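Local atomic coordinates of amidase, hydantoinase/carbamoylase family (Burkholderia vietnamiensis, PDB entry 5I4M), a protein that probably hydrolyses N-carbamoyl-L-amino acids, as a hydrolase of the peptidase M20 family that binds two zinc ions in each subunit. Residues Lys71-Thr76 with Ser129-Gly134; Gly116-Leu121 with Ala412-Gly417; Val163-Phe168 with Ala385-Thr390; Leu174-Lys177 with Thr183-Glu186; Lys318-Leu323 with Leu340-Tyr345. One frame throughout, in Å; residues are numbered along the deposited sequence.

The five contacts illustrate how the chemistry of a contact follows its place in the fold. Contact 2 alone is buried: a tyrosine of helix 117-132 meets helix 411-429 near the zinc site, through a ring face and one hydrogen bond. Contact 1 uses the far end of the same helix 117-132, at the surface, where a single amide-to-carbonyl bond does the work. Contacts 3, 4 and 5 are also superficial, yet unlike: contact 3 pairs apolar packing with a water bridge, contact 4 is mostly backbone bonding and helix capping, and contact 5 brings two acceptor oxygens together beside a shared arginine. Contacts 3, 4 and 5 all lie nested, along the chain, between the segments of contact 2.

Contact 1. Residues Lys71-Thr76 with Ser129-Gly134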
# COMPACT_ATOMS: atom_id res chain seq x y z
N LYS A 71 -5.31 30.54 -27.36
CA LYS A 71 -6.05 30.95 -28.55
C LYS A 71 -6.43 32.42 -28.47
O LYS A 71 -6.37 33.14 -29.47
CB LYS A 71 -7.29 30.08 -28.74
CG LYS A 71 -6.99 28.70 -29.30
CD LYS A 71 -8.24 27.84 -29.40
CE LYS A 71 -7.92 26.45 -29.90
NZ LYS A 71 -9.10 25.56 -29.79
N ALA A 72 -6.81 32.88 -27.28
CA ALA A 72 -7.15 34.29 -27.11
C ALA A 72 -5.94 35.18 -27.32
O ALA A 72 -6.09 36.35 -27.66
CB ALA A 72 -7.74 34.53 -25.72
N ALA A 73 -4.73 34.64 -27.13
CA ALA A 73 -3.51 35.39 -27.41
C ALA A 73 -3.03 35.19 -28.84
O ALA A 73 -1.86 35.47 -29.14
CB ALA A 73 -2.42 35.00 -26.41
N GLY A 74 -3.89 34.69 -29.73
CA GLY A 74 -3.55 34.57 -31.14
C GLY A 74 -2.78 33.33 -31.53
O GLY A 74 -2.20 33.29 -32.61
N CYS A 75 -2.75 32.30 -30.68
CA CYS A 75 -2.05 31.07 -31.01
C CYS A 75 -2.95 30.11 -31.78
O CYS A 75 -4.16 30.06 -31.57
CB CYS A 75 -1.57 30.36 -29.74
SG CYS A 75 -0.32 31.26 -28.84
N THR A 76 -2.33 29.35 -32.68
CA THR A 76 -2.94 28.18 -33.28
C THR A 76 -2.49 26.95 -32.51
O THR A 76 -1.35 26.88 -32.04
CB THR A 76 -2.58 28.06 -34.77
OG1 THR A 76 -1.16 28.11 -34.92
CG2 THR A 76 -3.19 29.22 -35.54
N SER A 129 3.50 38.82 -23.78
CA SER A 129 4.41 39.96 -23.74
C SER A 129 4.90 40.33 -25.13
O SER A 129 5.08 41.51 -25.43
CB SER A 129 5.58 39.65 -22.81
OG SER A 129 5.16 39.69 -21.46
N LEU A 130 5.11 39.33 -26.00
CA LEU A 130 5.42 39.65 -27.39
C LEU A 130 4.26 40.38 -28.04
O LEU A 130 4.48 41.29 -28.85
CB LEU A 130 5.75 38.38 -28.17
CG LEU A 130 6.95 37.55 -27.72
CD1 LEU A 130 6.97 36.23 -28.47
CD2 LEU A 130 8.23 38.32 -27.95
N ASN A 131 3.03 40.00 -27.71
CA ASN A 131 1.88 40.75 -28.23
C ASN A 131 1.85 42.16 -27.67
O ASN A 131 1.66 43.13 -28.42
CB ASN A 131 0.58 40.01 -27.92
CG ASN A 131 0.48 38.68 -28.62
OD1 ASN A 131 1.21 38.42 -29.57
ND2 ASN A 131 -0.44 37.83 -28.16
N ASP A 132 2.02 42.30 -26.35
CA ASP A 132 1.96 43.61 -25.72
C ASP A 132 2.94 44.58 -26.36
O ASP A 132 2.63 45.77 -26.55
CB ASP A 132 2.25 43.50 -24.22
CG ASP A 132 1.12 42.86 -23.45
OD1 ASP A 132 0.02 42.69 -24.03
OD2 ASP A 132 1.33 42.53 -22.27
N HIS A 133 4.13 44.11 -26.69
CA HIS A 133 5.18 44.96 -27.23
C HIS A 133 5.19 44.98 -28.75
O HIS A 133 6.07 45.63 -29.34
CB HIS A 133 6.54 44.53 -26.69
CG HIS A 133 6.73 44.83 -25.24
ND1 HIS A 133 6.53 43.88 -24.25
CD2 HIS A 133 7.08 45.97 -24.60
CE1 HIS A 133 6.76 44.42 -23.07
NE2 HIS A 133 7.09 45.69 -23.25
N GLY A 134 4.25 44.30 -29.39
CA GLY A 134 4.16 44.33 -30.84
C GLY A 134 5.38 43.76 -31.53
O GLY A 134 5.78 44.24 -32.60
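Asn131 and Ala73 carry this contact between two helix ends, one polar side chain reaching across to one backbone carbonyl. The amide leads with its nitrogen: Asn131 ND2 donates to Ala73 O over 2.9 Å, with an N-H...O angle of 146°. The acceptor lies near the plane of the amide, whereas the donor is tilted from the plane of the carbonyl. Asn131 CG stands anti to its own carbonyl carbon (chi1 -65°), a torsion that carries the amide toward the other segment. Ala73 CB lies beside the bond, 3.9 Å from Asn131 ND2, and also packs on Ile127 of helix 117-132.

The carbonyl of Ala73 is presented where helix 57-72 stops. Gly74, with positive phi, is the C-prime residue of a Schellman motif, its N bonded to Lys71 O and Cys75 N to the carbonyl of the residue before Lys71. Helix 117-132 ends likewise at Gly134.

The other end of the amide is engaged too: Asn131 OD1 accepts from Arg89 NE on strand 85-89. Held at both oxygen and nitrogen, the amide has its flip settled and joins helix terminus to strand chiefly by polar bonds, with little apolar packing between the two segments.

Contact 2. Residues Gly116-Leu121 with Ala412-Gly417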
# COMPACT_ATOMS: atom_id res chain seq x y z
N GLY A 116 6.47 22.36 -12.97
CA GLY A 116 5.88 22.21 -14.29
C GLY A 116 4.99 23.34 -14.76
O GLY A 116 5.21 23.91 -15.83
N ILE A 117 3.96 23.68 -13.98
CA ILE A 117 2.98 24.65 -14.49
C ILE A 117 3.63 26.02 -14.67
O ILE A 117 3.24 26.79 -15.57
CB ILE A 117 1.74 24.70 -13.57
CG1 ILE A 117 0.68 25.65 -14.13
CG2 ILE A 117 2.14 25.10 -12.15
CD1 ILE A 117 0.09 25.21 -15.46
N TYR A 118 4.63 26.36 -13.86
CA TYR A 118 5.33 27.63 -14.04
C TYR A 118 5.93 27.74 -15.44
O TYR A 118 5.81 28.77 -16.10
CB TYR A 118 6.41 27.77 -12.97
CG TYR A 118 7.36 28.95 -13.09
CD1 TYR A 118 6.92 30.22 -13.47
CD2 TYR A 118 8.71 28.79 -12.79
CE1 TYR A 118 7.80 31.28 -13.55
CE2 TYR A 118 9.60 29.85 -12.87
CZ TYR A 118 9.14 31.09 -13.24
OH TYR A 118 10.03 32.14 -13.32
N GLY A 119 6.55 26.66 -15.93
CA GLY A 119 7.15 26.72 -17.26
C GLY A 119 6.12 26.87 -18.37
O GLY A 119 6.36 27.54 -19.38
N VAL A 120 4.95 26.24 -18.20
CA VAL A 120 3.88 26.40 -19.18
C VAL A 120 3.36 27.83 -19.15
O VAL A 120 3.27 28.50 -20.19
CB VAL A 120 2.75 25.39 -18.91
CG1 VAL A 120 1.57 25.68 -19.85
CG2 VAL A 120 3.25 23.96 -19.11
N LEU A 121 3.01 28.32 -17.96
CA LEU A 121 2.43 29.66 -17.86
C LEU A 121 3.47 30.75 -18.12
O LEU A 121 3.12 31.83 -18.59
CB LEU A 121 1.78 29.83 -16.49
CG LEU A 121 0.56 28.92 -16.29
CD1 LEU A 121 -0.09 29.16 -14.93
CD2 LEU A 121 -0.46 29.15 -17.41
N ALA A 412 8.86 37.78 -6.97
CA ALA A 412 10.11 38.25 -7.57
C ALA A 412 10.79 37.15 -8.38
O ALA A 412 11.21 37.38 -9.52
CB ALA A 412 11.06 38.78 -6.49
N TRP A 413 10.92 35.94 -7.80
CA TRP A 413 11.55 34.84 -8.53
C TRP A 413 10.76 34.48 -9.78
O TRP A 413 11.34 34.24 -10.84
CB TRP A 413 11.68 33.60 -7.64
CG TRP A 413 12.60 33.76 -6.51
CD1 TRP A 413 13.60 34.69 -6.36
CD2 TRP A 413 12.62 32.95 -5.34
NE1 TRP A 413 14.23 34.51 -5.16
CE2 TRP A 413 13.65 33.44 -4.51
CE3 TRP A 413 11.87 31.85 -4.90
CZ2 TRP A 413 13.95 32.88 -3.27
CZ3 TRP A 413 12.16 31.29 -3.66
CH2 TRP A 413 13.19 31.81 -2.86
N ILE A 414 9.44 34.38 -9.64
CA ILE A 414 8.59 33.99 -10.76
C ILE A 414 8.76 34.98 -11.91
O ILE A 414 8.97 34.58 -13.07
CB ILE A 414 7.13 33.88 -10.31
CG1 ILE A 414 6.97 32.71 -9.35
CG2 ILE A 414 6.17 33.74 -11.50
CD1 ILE A 414 7.38 31.36 -9.97
N GLU A 415 8.71 36.28 -11.61
CA GLU A 415 8.85 37.29 -12.65
C GLU A 415 10.24 37.26 -13.27
O GLU A 415 10.38 37.35 -14.50
CB GLU A 415 8.53 38.68 -12.07
CG GLU A 415 8.75 39.83 -13.03
CD GLU A 415 8.26 41.14 -12.47
OE1 GLU A 415 8.45 42.18 -13.11
OE2 GLU A 415 7.66 41.12 -11.38
N ALA A 416 11.28 37.12 -12.44
CA ALA A 416 12.65 37.15 -12.96
C ALA A 416 12.89 36.01 -13.94
O ALA A 416 13.50 36.22 -15.00
CB ALA A 416 13.65 37.07 -11.82
N GLY A 417 12.45 34.81 -13.60
CA GLY A 417 12.68 33.68 -14.49
C GLY A 417 12.00 33.85 -15.82
O GLY A 417 12.53 33.46 -16.86
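Tyr118 and Ile414 make the tight part of this helix-to-helix contact, and nearly all of it gathers round one phenol ring. Ile414 CD1 sits over the centre of the ring in a CH-pi contact, 3.6 Å from the centroid, while Ile414 CG2 touches Tyr118 CE1, also at 3.6 Å. Both branches of the isoleucine are thus used, and the two side chains overlap while running in opposing directions. With CG anti to the backbone N (chi1 173°), the ring of Tyr118 extends far enough for its hydroxyl to reach the opposite backbone. There OH donates to Ile414 O at 2.7 Å, somewhat tilted from the carbonyl plane, so a single residue supplies both the apolar cover and the acceptor. Gly417, one turn on, has no side chain to obstruct the hydroxyl, and its CA comes within 3.3 Å of Tyr118 OH.

The segment axes, crossing at -49°, stay 11.2 Å apart even at closest approach, so the ring spans the gap. Beyond it, Trp413 directs its indole away toward Pro396 and Ile398, and Glu415 points away on the partly exposed side.

Among its neighbours the contact is enclosed: Ile414 packs on Leu32 and Leu36 of helix 29-39, Ile117 on Ile66 of helix 57-72, and Tyr118 on Leu210 and Ile212 of strand 206-212, the residues that flank the zinc ligand His211 in sequence.

Contact 3. Residues Val163-Phe168 with Ala385-Thr390; sequences VFAGVF and AQVAPT
Ala165 and Val387 bring the two backbones nearest, their CA atoms 6.0 Å apart, at a place where both segments are turning. Helix 159-164 ends in a Schellman motif: Gly166 has phi of 85°, and its N bonds back to Val163 O. The segment 385-390 has no regular structure and leads from helix 380-384 into strand 390-395.

The side chains meet in two small groups. Val387 CG1 lies 3.3 Å from Ala165 O and 4.1 Å from Ala165 CB, so one methyl group packs on both the carbonyl and the side chain of the alanine. CG1 of this valine is anti to its own carbonyl carbon (chi1 -64°), which turns that branch toward Ala165. Beside this pair, Val167 lies crosswise to the Gln386 chain, with Val167 CG2 against the amide oxygen Gln386 OE1 at 3.4 Å. The direct contacts are van der Waals ones; the polar link is a water that donates to Ala165 O and to Gln386 OE1, each at 2.9 Å, bridging the helix end and the loop.

Helix 380-384 backs this surface junction, with Tyr383 against Val167 and Leu384 against Phe164. Gln386 and Ala385 rest on Ile349 of strand 337-350, and backbone bonding of Pro389 with Ala207 ties the exit of the loop to strand 206-212.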
# COMPACT_ATOMS: atom_id res chain seq x y z
N VAL A 163 8.95 10.20 -26.60
CA VAL A 163 8.44 9.80 -27.91
C VAL A 163 8.76 10.87 -28.94
O VAL A 163 9.23 10.58 -30.05
CB VAL A 163 6.92 9.54 -27.85
CG1 VAL A 163 6.42 9.22 -29.25
CG2 VAL A 163 6.59 8.41 -26.88
N PHE A 164 8.50 12.13 -28.58
CA PHE A 164 8.77 13.25 -29.48
C PHE A 164 10.22 13.24 -29.95
O PHE A 164 10.50 13.38 -31.15
CB PHE A 164 8.45 14.58 -28.77
CG PHE A 164 8.55 15.78 -29.68
CD1 PHE A 164 9.78 16.37 -29.94
CD2 PHE A 164 7.42 16.32 -30.26
CE1 PHE A 164 9.89 17.47 -30.79
CE2 PHE A 164 7.51 17.42 -31.11
CZ PHE A 164 8.75 18.00 -31.37
N ALA A 165 11.15 13.02 -29.02
CA ALA A 165 12.57 13.05 -29.33
C ALA A 165 13.08 11.78 -30.00
O ALA A 165 14.26 11.71 -30.32
CB ALA A 165 13.37 13.30 -28.04
N GLY A 166 12.23 10.77 -30.22
CA GLY A 166 12.70 9.57 -30.90
C GLY A 166 13.34 8.55 -29.99
O GLY A 166 13.94 7.59 -30.48
N VAL A 167 13.22 8.74 -28.68
CA VAL A 167 13.81 7.81 -27.72
C VAL A 167 12.94 6.57 -27.56
O VAL A 167 13.45 5.45 -27.45
CB VAL A 167 14.03 8.53 -26.38
CG1 VAL A 167 14.47 7.54 -25.30
CG2 VAL A 167 15.08 9.63 -26.55
N PHE A 168 11.62 6.75 -27.54
CA PHE A 168 10.63 5.70 -27.37
C PHE A 168 9.68 5.67 -28.57
O PHE A 168 9.32 6.73 -29.08
CB PHE A 168 9.77 5.93 -26.12
CG PHE A 168 10.55 6.13 -24.86
CD1 PHE A 168 11.41 5.15 -24.40
CD2 PHE A 168 10.37 7.28 -24.10
CE1 PHE A 168 12.11 5.33 -23.22
CE2 PHE A 168 11.06 7.46 -22.92
CZ PHE A 168 11.94 6.48 -22.48
N ALA A 385 16.77 18.10 -25.65
CA ALA A 385 18.18 18.35 -25.91
C ALA A 385 18.79 17.34 -26.87
O ALA A 385 19.82 17.64 -27.49
CB ALA A 385 18.98 18.35 -24.60
N GLN A 386 18.19 16.16 -27.01
CA GLN A 386 18.72 15.16 -27.93
C GLN A 386 18.44 15.50 -29.39
O GLN A 386 19.10 14.96 -30.28
CB GLN A 386 18.15 13.78 -27.61
CG GLN A 386 18.51 13.25 -26.21
CD GLN A 386 18.22 11.77 -26.06
OE1 GLN A 386 18.10 11.05 -27.05
NE2 GLN A 386 18.08 11.31 -24.82
N VAL A 387 17.47 16.37 -29.66
CA VAL A 387 17.05 16.65 -31.03
C VAL A 387 17.13 18.12 -31.39
O VAL A 387 17.00 18.45 -32.58
CB VAL A 387 15.63 16.12 -31.30
CG1 VAL A 387 15.62 14.59 -31.19
CG2 VAL A 387 14.61 16.75 -30.35
N ALA A 388 17.35 19.02 -30.44
CA ALA A 388 17.40 20.44 -30.76
C ALA A 388 18.29 21.13 -29.73
O ALA A 388 18.39 20.66 -28.59
CB ALA A 388 16.00 21.06 -30.74
N PRO A 389 18.93 22.24 -30.10
CA PRO A 389 19.68 23.02 -29.10
C PRO A 389 18.75 23.46 -27.98
O PRO A 389 17.76 24.15 -28.22
CB PRO A 389 20.21 24.22 -29.90
CG PRO A 389 20.07 23.84 -31.34
CD PRO A 389 18.96 22.85 -31.44
N THR A 390 19.07 23.05 -26.75
CA THR A 390 18.17 23.20 -25.60
C THR A 390 18.96 23.60 -24.36
O THR A 390 20.08 23.14 -24.16
CB THR A 390 17.45 21.87 -25.30
OG1 THR A 390 16.72 21.43 -26.46
CG2 THR A 390 16.51 21.98 -24.09
O HOH W 1 17.03 10.87 -29.76

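Contact 4. Residues Leu174-Lys177 with Thr183-Glu186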
# COMPACT_ATOMS: atom_id res chain seq x y z
N LEU A 174 1.93 4.96 -25.50
CA LEU A 174 0.49 4.78 -25.36
C LEU A 174 0.12 3.60 -24.46
O LEU A 174 -0.99 3.58 -23.92
CB LEU A 174 -0.16 4.58 -26.73
CG LEU A 174 -0.09 5.80 -27.65
CD1 LEU A 174 -0.56 5.42 -29.04
CD2 LEU A 174 -0.92 6.98 -27.09
N SER A 175 1.03 2.65 -24.26
CA SER A 175 0.71 1.44 -23.51
C SER A 175 1.13 1.49 -22.04
O SER A 175 0.89 0.52 -21.32
CB SER A 175 1.37 0.22 -24.19
OG SER A 175 2.78 0.41 -24.31
N ARG A 176 1.73 2.59 -21.57
CA ARG A 176 2.04 2.70 -20.14
C ARG A 176 0.74 2.70 -19.34
O ARG A 176 -0.25 3.30 -19.75
CB ARG A 176 2.84 3.97 -19.84
CG ARG A 176 4.16 4.10 -20.61
CD ARG A 176 5.05 2.88 -20.41
NE ARG A 176 4.76 1.85 -21.41
CZ ARG A 176 5.12 0.58 -21.30
NH1 ARG A 176 5.79 0.17 -20.23
NH2 ARG A 176 4.80 -0.28 -22.26
N LYS A 177 0.74 2.01 -18.19
CA LYS A 177 -0.49 1.72 -17.46
C LYS A 177 -0.46 2.31 -16.05
O LYS A 177 0.60 2.43 -15.43
CB LYS A 177 -0.72 0.21 -17.34
CG LYS A 177 -1.04 -0.51 -18.64
CD LYS A 177 -1.08 -2.02 -18.42
CE LYS A 177 -1.28 -2.79 -19.73
NZ LYS A 177 -2.66 -2.68 -20.27
N THR A 183 -4.49 2.62 -19.73
CA THR A 183 -3.32 3.04 -20.49
C THR A 183 -3.35 4.53 -20.76
O THR A 183 -4.40 5.17 -20.72
CB THR A 183 -3.22 2.31 -21.83
OG1 THR A 183 -4.29 2.74 -22.68
CG2 THR A 183 -3.27 0.79 -21.63
N ILE A 184 -2.17 5.09 -21.05
CA ILE A 184 -2.10 6.48 -21.48
C ILE A 184 -2.98 6.71 -22.70
O ILE A 184 -3.73 7.69 -22.77
CB ILE A 184 -0.63 6.88 -21.74
CG1 ILE A 184 0.10 7.09 -20.41
CG2 ILE A 184 -0.56 8.14 -22.61
CD1 ILE A 184 1.59 7.55 -20.56
N GLY A 185 -2.93 5.78 -23.67
CA GLY A 185 -3.74 5.94 -24.87
C GLY A 185 -5.24 5.96 -24.59
O GLY A 185 -5.98 6.73 -25.19
N GLU A 186 -5.70 5.09 -23.69
CA GLU A 186 -7.12 5.10 -23.34
C GLU A 186 -7.50 6.41 -22.67
O GLU A 186 -8.55 7.00 -22.97
CB GLU A 186 -7.45 3.93 -22.42
CG GLU A 186 -7.43 2.57 -23.11
CD GLU A 186 -7.18 1.42 -22.15
OE1 GLU A 186 -7.10 1.66 -20.92
OE2 GLU A 186 -7.08 0.27 -22.63
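Leu174 and Arg176 offer their carbonyls to the start of helix 184-191, Gly185 N donating to Leu174 O at 2.9 Å and Ile184 N to Arg176 O at 2.9 Å, while a single beta bridge pairs Lys177 with Thr183.

Side chains fill in around these bonds. Leu174 CD2 lies 3.7 Å from Gly185 CA, where no side chain intervenes, and Arg176 CB meets Ile184 CD1 at 3.9 Å. The guanidinium of Arg176 folds back instead, NE to Tyr172 O and NH2 to Ser175 OG, whose hydroxyl is also bonded to backbone carbonyls of the preceding turn, Glu171 O and Tyr172 O. Lys177 runs alongside Thr183, its NZ 3.8 Å from Thr183 CG2.

Thr183 caps the helix. Its OG1, placed between its backbone N and carbonyl carbon (chi1 68°), accepts from Glu186 N at 2.9 Å, while Thr183 N returns a nearly straight bond (171°) to Glu186 OE1 from above the carboxylate plane. These reciprocal bonds are a capping box, a common N-terminal helix cap, here tied to residues 174-176, where the carbonyls of Leu174 and Arg176 take up the first-turn N-H groups of Gly185 and Ile184 in helix 184-191.

Contact 5. Residues Lys318-Leu323 with Leu340-Tyr345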
# COMPACT_ATOMS: atom_id res chain seq x y z
N LYS A 318 27.50 2.21 -11.34
CA LYS A 318 27.97 1.53 -10.13
C LYS A 318 26.83 1.32 -9.14
O LYS A 318 26.73 0.27 -8.49
CB LYS A 318 29.09 2.35 -9.49
CG LYS A 318 29.68 1.83 -8.19
CD LYS A 318 30.74 2.83 -7.68
CE LYS A 318 31.46 2.34 -6.43
NZ LYS A 318 30.54 1.97 -5.31
N MET A 319 25.96 2.32 -9.00
CA MET A 319 24.80 2.18 -8.13
C MET A 319 23.89 1.07 -8.64
O MET A 319 23.41 0.24 -7.85
CB MET A 319 24.05 3.51 -8.04
CG MET A 319 24.89 4.66 -7.46
SD MET A 319 24.14 6.29 -7.68
CE MET A 319 22.69 6.18 -6.61
N ASP A 320 23.63 1.04 -9.95
CA ASP A 320 22.86 -0.03 -10.57
C ASP A 320 23.40 -1.40 -10.21
O ASP A 320 22.65 -2.29 -9.78
CB ASP A 320 22.86 0.16 -12.09
CG ASP A 320 22.28 -1.03 -12.84
OD1 ASP A 320 21.04 -1.20 -12.84
OD2 ASP A 320 23.05 -1.80 -13.44
N ALA A 321 24.72 -1.60 -10.38
CA ALA A 321 25.29 -2.91 -10.12
C ALA A 321 25.18 -3.28 -8.64
O ALA A 321 24.93 -4.44 -8.30
CB ALA A 321 26.76 -2.95 -10.58
N ALA A 322 25.32 -2.28 -7.76
CA ALA A 322 25.22 -2.53 -6.32
C ALA A 322 23.80 -2.91 -5.94
O ALA A 322 23.60 -3.78 -5.08
CB ALA A 322 25.68 -1.30 -5.54
N LEU A 323 22.80 -2.26 -6.54
CA LEU A 323 21.42 -2.65 -6.28
C LEU A 323 21.17 -4.09 -6.71
O LEU A 323 20.60 -4.89 -5.96
CB LEU A 323 20.46 -1.71 -6.99
CG LEU A 323 18.98 -2.13 -6.87
CD1 LEU A 323 18.47 -1.85 -5.48
CD2 LEU A 323 18.13 -1.40 -7.92
N LEU A 340 13.01 -8.19 -11.23
CA LEU A 340 13.61 -6.86 -11.20
C LEU A 340 13.70 -6.35 -12.63
O LEU A 340 14.27 -7.03 -13.49
CB LEU A 340 14.99 -6.88 -10.54
CG LEU A 340 15.77 -5.56 -10.45
CD1 LEU A 340 16.77 -5.62 -9.32
CD2 LEU A 340 16.52 -5.23 -11.76
N GLU A 341 13.18 -5.15 -12.87
CA GLU A 341 13.24 -4.53 -14.18
C GLU A 341 13.70 -3.09 -14.02
O GLU A 341 13.12 -2.35 -13.23
CB GLU A 341 11.89 -4.55 -14.91
CG GLU A 341 11.97 -3.95 -16.31
CD GLU A 341 10.65 -3.97 -17.07
OE1 GLU A 341 10.68 -3.76 -18.30
OE2 GLU A 341 9.59 -4.17 -16.45
N GLN A 342 14.73 -2.70 -14.77
CA GLN A 342 15.01 -1.28 -14.91
C GLN A 342 14.03 -0.74 -15.95
O GLN A 342 14.10 -1.12 -17.13
CB GLN A 342 16.46 -1.06 -15.32
CG GLN A 342 16.82 0.40 -15.59
CD GLN A 342 18.30 0.55 -15.94
OE1 GLN A 342 19.16 0.52 -15.07
NE2 GLN A 342 18.59 0.67 -17.24
N ILE A 343 13.09 0.10 -15.52
CA ILE A 343 12.04 0.57 -16.42
C ILE A 343 12.37 1.92 -17.06
O ILE A 343 11.61 2.37 -17.94
CB ILE A 343 10.68 0.65 -15.70
CG1 ILE A 343 10.70 1.73 -14.62
CG2 ILE A 343 10.30 -0.71 -15.11
CD1 ILE A 343 9.30 2.25 -14.28
N PHE A 344 13.48 2.55 -16.68
CA PHE A 344 13.78 3.92 -17.11
C PHE A 344 15.27 4.17 -16.94
O PHE A 344 15.82 3.86 -15.89
CB PHE A 344 12.97 4.91 -16.27
CG PHE A 344 13.00 6.35 -16.76
CD1 PHE A 344 12.74 6.67 -18.08
CD2 PHE A 344 13.21 7.38 -15.85
CE1 PHE A 344 12.73 7.99 -18.51
CE2 PHE A 344 13.21 8.71 -16.28
CZ PHE A 344 12.96 9.01 -17.61
N TYR A 345 15.90 4.72 -17.98
CA TYR A 345 17.30 5.12 -17.86
C TYR A 345 17.58 6.21 -18.89
O TYR A 345 17.20 6.08 -20.06
CB TYR A 345 18.25 3.93 -18.08
CG TYR A 345 19.68 4.34 -18.39
CD1 TYR A 345 20.39 5.17 -17.53
CD2 TYR A 345 20.32 3.89 -19.54
CE1 TYR A 345 21.72 5.55 -17.83
CE2 TYR A 345 21.62 4.26 -19.84
CZ TYR A 345 22.32 5.10 -18.98
OH TYR A 345 23.62 5.46 -19.28
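Gln342 and Asp320 meet where helix 313-334 packs against strand 337-350, an alpha/beta layer of the region. The strand carries a classic beta bulge immediately after Gln342, with Ile343 and Phe344 both facing Trp236, and Ile343 packs on Arg295 of the second subunit.

Gln342 can be followed outward. CB leaves the strand toward the helix, and CG, anti to the backbone N (chi1 176°), lies 3.6 Å from Phe344 O; the chain then continues extended, with Tyr237 of the adjoining strand as side-chain neighbour. At the tip the amide divides its contacts. Gln342 NE2 comes 3.4 Å from Tyr345 CB on its own strand, while Gln342 OE1 faces the helix and lies 3.4 Å from Asp320 OD1. The two chains run roughly perpendicular, carboxylate and amide planes 61° apart.

Two oxygens so placed cannot bond to one another, and shared donors are consistent with so close an approach. Arg235 NH1 donates to Gln342 OE1 and forms a long, weak ion pair with Asp320 OD1, which would probably ease the repulsion. Farther along the same interface, Leu323 CD2 and Leu340 CD1 stand a loose 4.6 Å apart. Asp320 OD1 itself accepts from Tyr237 OH and forms a salt bridge with Arg324 NE.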